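Local coordinates for decapping and exoribonuclease protein 1 (Kluyveromyces lactis, PDB 4GPS) that removes NAD caps and m7G caps from RNA 5' ends and degrades RNA 5'-to-3', using a divalent metal cation, at residues A[60-65]-A[381-386]; A[159-164]-A[209-214]; A[300-305]-A[356-361]. All blocks are in the same frame, centred on the assembly; numbering follows the deposited sequence.

How the interactions relate
Interactions 1 and 2 lie at two places on one run of paired strands, 60-63, 409-414, 399-404, 198-204 and 210-213. Each sets a helix against a strand of that run. Their centres are about 21 Å apart and their nearest atoms about 4 Å apart, without touching. Interaction 3 joins two loops on the opposite side of the chain's centre from interaction 2, their centres about 37 Å apart. Interaction 1 closes a long loop of chain that holds both others. The metal ligands are E243, D282, E293 and I294. The L160 side chain in interaction 2 is about 11 Å from that of E280, a probable substrate-binding residue. Interactions 1 and 3 lie away from the annotated sites.

Interaction 1: residues A[60-65]-A[381-386]; sequences LVLSCK and FQVLKQ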
# COMPACT_ATOMS: atom_id res chain seq x y z
N LEU A 60 23.83 11.55 -8.50
CA LEU A 60 23.16 11.36 -9.78
C LEU A 60 21.87 12.15 -9.89
O LEU A 60 21.03 12.09 -8.99
CB LEU A 60 22.83 9.89 -10.00
CG LEU A 60 21.72 9.78 -11.04
CD1 LEU A 60 22.33 9.90 -12.43
CD2 LEU A 60 20.96 8.47 -10.89
N VAL A 61 21.72 12.90 -10.98
CA VAL A 61 20.46 13.60 -11.22
C VAL A 61 20.00 13.02 -12.56
O VAL A 61 20.78 12.96 -13.51
CB VAL A 61 20.60 15.12 -11.24
CG1 VAL A 61 19.25 15.76 -11.58
CG2 VAL A 61 20.99 15.62 -9.85
N LEU A 62 18.76 12.56 -12.61
CA LEU A 62 18.23 11.90 -13.79
C LEU A 62 16.75 12.18 -13.96
O LEU A 62 15.95 11.93 -13.06
CB LEU A 62 18.43 10.40 -13.64
CG LEU A 62 18.82 9.57 -14.85
CD1 LEU A 62 18.92 8.12 -14.41
CD2 LEU A 62 17.81 9.71 -15.96
N SER A 63 16.38 12.73 -15.11
CA SER A 63 14.98 12.99 -15.38
C SER A 63 14.32 11.65 -15.74
O SER A 63 14.91 10.82 -16.45
CB SER A 63 14.85 13.95 -16.56
OG SER A 63 13.58 13.80 -17.17
N CYS A 64 13.12 11.42 -15.23
CA CYS A 64 12.39 10.19 -15.50
C CYS A 64 11.03 10.54 -16.02
O CYS A 64 10.17 9.66 -16.11
CB CYS A 64 12.22 9.37 -14.21
SG CYS A 64 13.75 8.71 -13.53
N LYS A 65 10.83 11.82 -16.36
CA LYS A 65 9.53 12.29 -16.86
C LYS A 65 9.10 11.71 -18.20
O LYS A 65 7.91 11.70 -18.53
CB LYS A 65 9.49 13.82 -16.99
CG LYS A 65 8.05 14.36 -17.16
CD LYS A 65 7.98 15.89 -17.36
CE LYS A 65 8.68 16.67 -16.22
NZ LYS A 65 8.67 18.16 -16.37
N PHE A 381 11.60 1.54 -10.87
CA PHE A 381 12.30 0.52 -10.12
C PHE A 381 13.53 -0.00 -10.86
O PHE A 381 14.54 -0.28 -10.23
CB PHE A 381 11.35 -0.60 -9.67
CG PHE A 381 10.72 -0.31 -8.35
CD1 PHE A 381 11.40 -0.57 -7.17
CD2 PHE A 381 9.45 0.28 -8.27
CE1 PHE A 381 10.83 -0.25 -5.93
CE2 PHE A 381 8.88 0.59 -7.06
CZ PHE A 381 9.56 0.33 -5.88
N GLN A 382 13.46 -0.06 -12.18
CA GLN A 382 14.60 -0.52 -12.96
C GLN A 382 15.64 0.60 -12.91
O GLN A 382 16.83 0.35 -12.73
CB GLN A 382 14.18 -0.79 -14.41
CG GLN A 382 15.27 -1.39 -15.30
CD GLN A 382 15.80 -2.72 -14.78
OE1 GLN A 382 15.08 -3.45 -14.11
NE2 GLN A 382 17.05 -3.04 -15.09
N VAL A 383 15.19 1.84 -13.04
CA VAL A 383 16.13 2.95 -12.97
C VAL A 383 16.81 2.97 -11.58
O VAL A 383 18.05 3.05 -11.49
CB VAL A 383 15.38 4.28 -13.28
CG1 VAL A 383 16.26 5.47 -12.97
CG2 VAL A 383 14.95 4.28 -14.76
N LEU A 384 16.03 2.86 -10.51
CA LEU A 384 16.57 2.85 -9.14
C LEU A 384 17.55 1.69 -8.88
O LEU A 384 18.59 1.88 -8.24
CB LEU A 384 15.44 2.77 -8.11
CG LEU A 384 14.59 4.02 -7.93
CD1 LEU A 384 13.34 3.70 -7.17
CD2 LEU A 384 15.41 5.08 -7.20
N LYS A 385 17.23 0.50 -9.39
CA LYS A 385 18.10 -0.64 -9.17
C LYS A 385 19.45 -0.48 -9.85
O LYS A 385 20.49 -0.62 -9.21
CB LYS A 385 17.42 -1.91 -9.66
CG LYS A 385 18.17 -3.15 -9.23
CD LYS A 385 19.09 -3.65 -10.30
CE LYS A 385 18.31 -4.39 -11.36
NZ LYS A 385 19.26 -5.12 -12.25
N GLN A 386 19.43 -0.19 -11.15
CA GLN A 386 20.65 -0.01 -11.92
C GLN A 386 21.55 1.09 -11.34
O GLN A 386 22.76 0.90 -11.19
CB GLN A 386 20.31 0.33 -13.39
CG GLN A 386 19.90 -0.90 -14.23
CD GLN A 386 20.97 -2.00 -14.20
OE1 GLN A 386 21.99 -1.91 -14.89
NE2 GLN A 386 20.74 -3.04 -13.39
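E272 OE1, outside the two segments, is held by two side chains of the helix that carries V383 against L62 and C64. K385 NZ forms a salt bridge with E272 OE1, and Q382 NE2 a hydrogen bond. These polar ends tie the helix to the chain just ahead of strand 273-285. The contact with 60-65 is apolar and rests on one methyl group. V383 CG1 lies 4.0 Å from L62 CD1. The same methyl, V383 CG1, is 4.1 Å from C64 SG. L62 and V383 meet tip to tip. V383 holds CG1 anti to its backbone N (chi1 170°), and this methyl is the one that does the touching.

In the fold, strand 60-63 pairs antiparallel with strand 409-414. L60 bonds through its backbone to I412, and L62 to L410. L60, L62 and C64 send their side chains toward helix 370-393, while V61 lies against T409 and S411. V383 also touches L410, so the helix packs over both strands of the pair. C64 is buried and reaches W376 and H379 earlier in the same helix. The nearest CA atoms of the two segments are those of C64 and V383, 8.5 Å apart. Past the strand the chain turns, and K65 N makes a weak 3.5 Å hydrogen bond to S63 OG.

Interaction 2: residues A[159-164]-A[209-214]; sequences ILKEAY and NILISV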
# COMPACT_ATOMS: atom_id res chain seq x y z
N ILE A 159 10.61 -4.96 12.54
CA ILE A 159 9.94 -6.18 12.11
C ILE A 159 10.33 -6.59 10.67
O ILE A 159 10.47 -7.77 10.39
CB ILE A 159 8.42 -6.01 12.23
CG1 ILE A 159 8.04 -5.91 13.71
CG2 ILE A 159 7.71 -7.19 11.55
CD1 ILE A 159 6.60 -5.52 13.94
N LEU A 160 10.49 -5.61 9.78
CA LEU A 160 10.87 -5.85 8.40
C LEU A 160 12.21 -6.56 8.40
O LEU A 160 12.40 -7.51 7.65
CB LEU A 160 11.04 -4.53 7.64
CG LEU A 160 11.22 -4.66 6.13
CD1 LEU A 160 9.99 -5.33 5.55
CD2 LEU A 160 11.43 -3.30 5.48
N LYS A 161 13.12 -6.10 9.25
CA LYS A 161 14.43 -6.72 9.31
C LYS A 161 14.41 -8.13 9.89
O LYS A 161 15.26 -8.95 9.56
CB LYS A 161 15.41 -5.82 10.07
CG LYS A 161 15.72 -4.51 9.37
CD LYS A 161 16.62 -3.68 10.25
CE LYS A 161 17.09 -2.41 9.56
NZ LYS A 161 17.94 -1.53 10.48
N GLU A 162 13.45 -8.45 10.75
CA GLU A 162 13.37 -9.82 11.26
C GLU A 162 12.76 -10.67 10.12
O GLU A 162 13.16 -11.80 9.90
CB GLU A 162 12.46 -9.90 12.47
CG GLU A 162 12.92 -9.09 13.66
CD GLU A 162 14.13 -9.69 14.34
OE1 GLU A 162 14.17 -10.93 14.52
OE2 GLU A 162 15.02 -8.89 14.72
N ALA A 163 11.77 -10.11 9.42
CA ALA A 163 11.15 -10.81 8.33
C ALA A 163 12.21 -11.09 7.24
O ALA A 163 12.20 -12.16 6.64
CB ALA A 163 10.00 -9.99 7.76
N TYR A 164 13.12 -10.16 7.00
CA TYR A 164 14.16 -10.35 5.99
C TYR A 164 15.09 -11.47 6.41
O TYR A 164 15.45 -12.33 5.62
CB TYR A 164 15.00 -9.10 5.81
CG TYR A 164 16.04 -9.22 4.70
CD1 TYR A 164 15.67 -9.07 3.36
CD2 TYR A 164 17.37 -9.50 4.99
CE1 TYR A 164 16.58 -9.19 2.36
CE2 TYR A 164 18.31 -9.63 3.98
CZ TYR A 164 17.90 -9.48 2.66
OH TYR A 164 18.80 -9.60 1.64
N ASN A 209 21.00 -6.68 -2.00
CA ASN A 209 19.57 -6.44 -2.03
C ASN A 209 19.44 -5.02 -1.46
O ASN A 209 20.35 -4.52 -0.82
CB ASN A 209 18.85 -7.50 -1.19
CG ASN A 209 18.76 -8.81 -1.93
OD1 ASN A 209 18.86 -9.91 -1.34
ND2 ASN A 209 18.57 -8.71 -3.24
N ILE A 210 18.32 -4.36 -1.71
CA ILE A 210 18.12 -2.98 -1.27
C ILE A 210 17.00 -2.78 -0.24
O ILE A 210 15.86 -3.20 -0.44
CB ILE A 210 17.84 -2.08 -2.50
CG1 ILE A 210 19.02 -2.15 -3.47
CG2 ILE A 210 17.60 -0.65 -2.06
CD1 ILE A 210 18.74 -1.62 -4.86
N LEU A 211 17.35 -2.11 0.85
CA LEU A 211 16.39 -1.84 1.91
C LEU A 211 15.90 -0.42 1.78
O LEU A 211 16.69 0.50 1.75
CB LEU A 211 17.06 -2.01 3.27
CG LEU A 211 16.19 -1.67 4.48
CD1 LEU A 211 14.97 -2.56 4.51
CD2 LEU A 211 17.00 -1.86 5.76
N ILE A 212 14.58 -0.24 1.70
CA ILE A 212 13.99 1.10 1.61
C ILE A 212 13.52 1.51 3.00
O ILE A 212 12.99 0.68 3.74
CB ILE A 212 12.76 1.11 0.68
CG1 ILE A 212 13.15 0.64 -0.72
CG2 ILE A 212 12.15 2.51 0.62
CD1 ILE A 212 12.05 0.72 -1.74
N SER A 213 13.72 2.78 3.35
CA SER A 213 13.28 3.33 4.64
C SER A 213 13.14 4.87 4.55
O SER A 213 13.32 5.42 3.47
CB SER A 213 14.24 2.94 5.77
OG SER A 213 15.55 3.43 5.53
N VAL A 214 12.82 5.55 5.64
CA VAL A 214 12.68 7.00 5.59
C VAL A 214 13.44 7.73 6.67
O VAL A 214 14.02 7.10 7.54
CB VAL A 214 11.22 7.46 5.80
CG1 VAL A 214 10.57 7.78 4.48
CG2 VAL A 214 10.46 6.40 6.59
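L160 and L211 both point CB across the contact, and CG anti to the backbone N (chi1 -171° and 176°) carries the branches on toward each other. They slide past each other in opposite directions, and L160 CD2 comes to 3.7 Å from L211 CD1. The other methyl of L211 serves a second partner: K161 CE is 3.8 Å from L211 CD2. The lysine chain is extended beyond CG and crosses the leucine at about a right angle. One turn along the helix from L160, Y164 reaches N209, with Y164 OH 3.5 Å from N209 CB. The ring and the amide plane are 79° apart.

This is a helix laid on one face of the strands of the nuclease domain. Strand 210-213 runs between strands 176-181 and 198-204, and I210, on the alternate face, touches F178 and M202. The phenol's polar partner is D207: Y164 OH is hydrogen-bonded to D207 OD2, while D207 OD1 accepts N209 N. One carboxylate thus links the helix to the residue just before the strand. L160 and L211 are buried and meet through methyls. K161 adds only its aliphatic part, so its ammonium charge probably contributes little here.

Interaction 3: residues A[300-305]-A[356-361]; sequences FKLGNT and SSIVGK
L302 meets I358 and K361, and so joins the loop that leads into helix 305-319 to the segment 356-361, which lies between helices 346-353 and 370-393 of the PD-(D/E)XK nuclease domain. Its loop makes a beta turn over 301-304, near type II by the backbone angles of L302 and G303. A 2.8 Å backbone hydrogen bond from N304 N to K301 O closes it. N304 then takes the N-cap position of the helix, and its OD1 accepts H307 N.

Starting at the root of the L302 side chain, CB lies 4.1 Å from K361 NZ. CG stands anti to the carbonyl carbon (chi1 -59°) and carries both methyls to I358. L302 CD1 is 3.9 Å from I358 CD1. L302 CD2 is also 3.9 Å from I358 CD1, so the isoleucine tip sits equally close to both methyls. The two side chains cross at about a right angle. I358 is buried, and both it and L302 also touch R308 of the helix. L302 reaches L311 as well.

K361 comes in beside this apolar pair. The bend of its chain at chi3 leaves NZ beside L302 CB and G303 N. K361 NZ stops 4.2 Å from G303 N, a near approach without a bond. G303 has a positive phi (96°) in the turn. The backbone of K361 is held by K367, whose NZ is hydrogen-bonded to both K361 O and V359 O.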
# COMPACT_ATOMS: atom_id res chain seq x y z
N PHE A 300 -17.75 9.12 -2.86
CA PHE A 300 -16.80 9.53 -3.89
C PHE A 300 -17.26 10.50 -4.93
O PHE A 300 -18.35 10.37 -5.47
CB PHE A 300 -16.25 8.30 -4.61
CG PHE A 300 -15.37 7.45 -3.75
CD1 PHE A 300 -15.66 6.09 -3.56
CD2 PHE A 300 -14.28 8.01 -3.09
CE1 PHE A 300 -14.87 5.30 -2.73
CE2 PHE A 300 -13.48 7.22 -2.25
CZ PHE A 300 -13.78 5.86 -2.07
N LYS A 301 -16.41 11.47 -5.21
CA LYS A 301 -16.68 12.46 -6.25
C LYS A 301 -15.60 12.25 -7.31
O LYS A 301 -14.51 12.82 -7.19
CB LYS A 301 -16.62 13.89 -5.66
CG LYS A 301 -17.85 14.24 -4.81
CD LYS A 301 -17.57 15.20 -3.66
CE LYS A 301 -17.76 16.65 -4.02
NZ LYS A 301 -17.25 17.51 -2.92
N LEU A 302 -15.85 11.40 -8.31
CA LEU A 302 -14.82 11.21 -9.33
C LEU A 302 -14.74 12.64 -9.85
O LEU A 302 -15.68 13.43 -9.68
CB LEU A 302 -15.29 10.22 -10.39
CG LEU A 302 -15.65 8.83 -9.85
CD1 LEU A 302 -16.30 8.02 -10.96
CD2 LEU A 302 -14.41 8.12 -9.32
N GLY A 303 -13.66 13.05 -10.48
CA GLY A 303 -13.66 14.46 -10.84
C GLY A 303 -12.91 15.22 -9.77
O GLY A 303 -12.16 16.14 -10.09
N ASN A 304 -13.08 14.85 -8.50
CA ASN A 304 -12.32 15.49 -7.43
C ASN A 304 -10.95 14.84 -7.35
O ASN A 304 -10.83 13.65 -7.18
CB ASN A 304 -13.03 15.32 -6.09
CG ASN A 304 -12.26 15.91 -4.98
OD1 ASN A 304 -11.26 15.33 -4.50
ND2 ASN A 304 -12.68 17.11 -4.57
N THR A 305 -9.92 15.64 -7.52
CA THR A 305 -8.55 15.16 -7.50
C THR A 305 -8.17 14.35 -6.25
O THR A 305 -7.48 13.33 -6.33
CB THR A 305 -7.60 16.34 -7.63
OG1 THR A 305 -7.71 16.85 -8.96
CG2 THR A 305 -6.18 15.95 -7.37
N SER A 356 -14.04 3.46 -20.16
CA SER A 356 -14.01 4.27 -21.37
C SER A 356 -14.78 5.57 -21.11
O SER A 356 -14.74 6.51 -21.90
CB SER A 356 -14.59 3.47 -22.56
OG SER A 356 -15.54 2.49 -22.16
N SER A 357 -15.45 5.61 -19.97
CA SER A 357 -16.23 6.78 -19.56
C SER A 357 -15.50 7.73 -18.59
O SER A 357 -15.60 8.95 -18.73
CB SER A 357 -17.53 6.30 -18.93
OG SER A 357 -17.98 7.23 -17.97
N ILE A 358 -14.78 7.20 -17.61
CA ILE A 358 -14.09 8.08 -16.68
C ILE A 358 -12.87 8.65 -17.37
O ILE A 358 -12.37 9.71 -17.01
CB ILE A 358 -13.63 7.34 -15.39
CG1 ILE A 358 -13.11 8.33 -14.36
CG2 ILE A 358 -12.52 6.34 -15.70
CD1 ILE A 358 -13.01 7.76 -12.98
N VAL A 359 -12.39 7.94 -18.38
CA VAL A 359 -11.20 8.37 -19.11
C VAL A 359 -11.52 9.54 -20.04
O VAL A 359 -10.63 10.21 -20.57
CB VAL A 359 -10.62 7.17 -19.87
CG1 VAL A 359 -10.76 7.35 -21.37
CG2 VAL A 359 -9.19 6.94 -19.44
N GLY A 360 -12.81 9.79 -20.23
CA GLY A 360 -13.24 10.88 -21.07
C GLY A 360 -13.05 12.27 -20.47
O GLY A 360 -13.03 13.26 -21.19
N LYS A 361 -12.90 12.37 -19.15
CA LYS A 361 -12.71 13.70 -18.59
C LYS A 361 -11.25 14.15 -18.61
O LYS A 361 -10.33 13.35 -18.46
CB LYS A 361 -13.30 13.80 -17.18
CG LYS A 361 -12.59 13.04 -16.10
CD LYS A 361 -13.48 12.95 -14.88
CE LYS A 361 -14.75 12.19 -15.20
NZ LYS A 361 -15.66 12.13 -14.03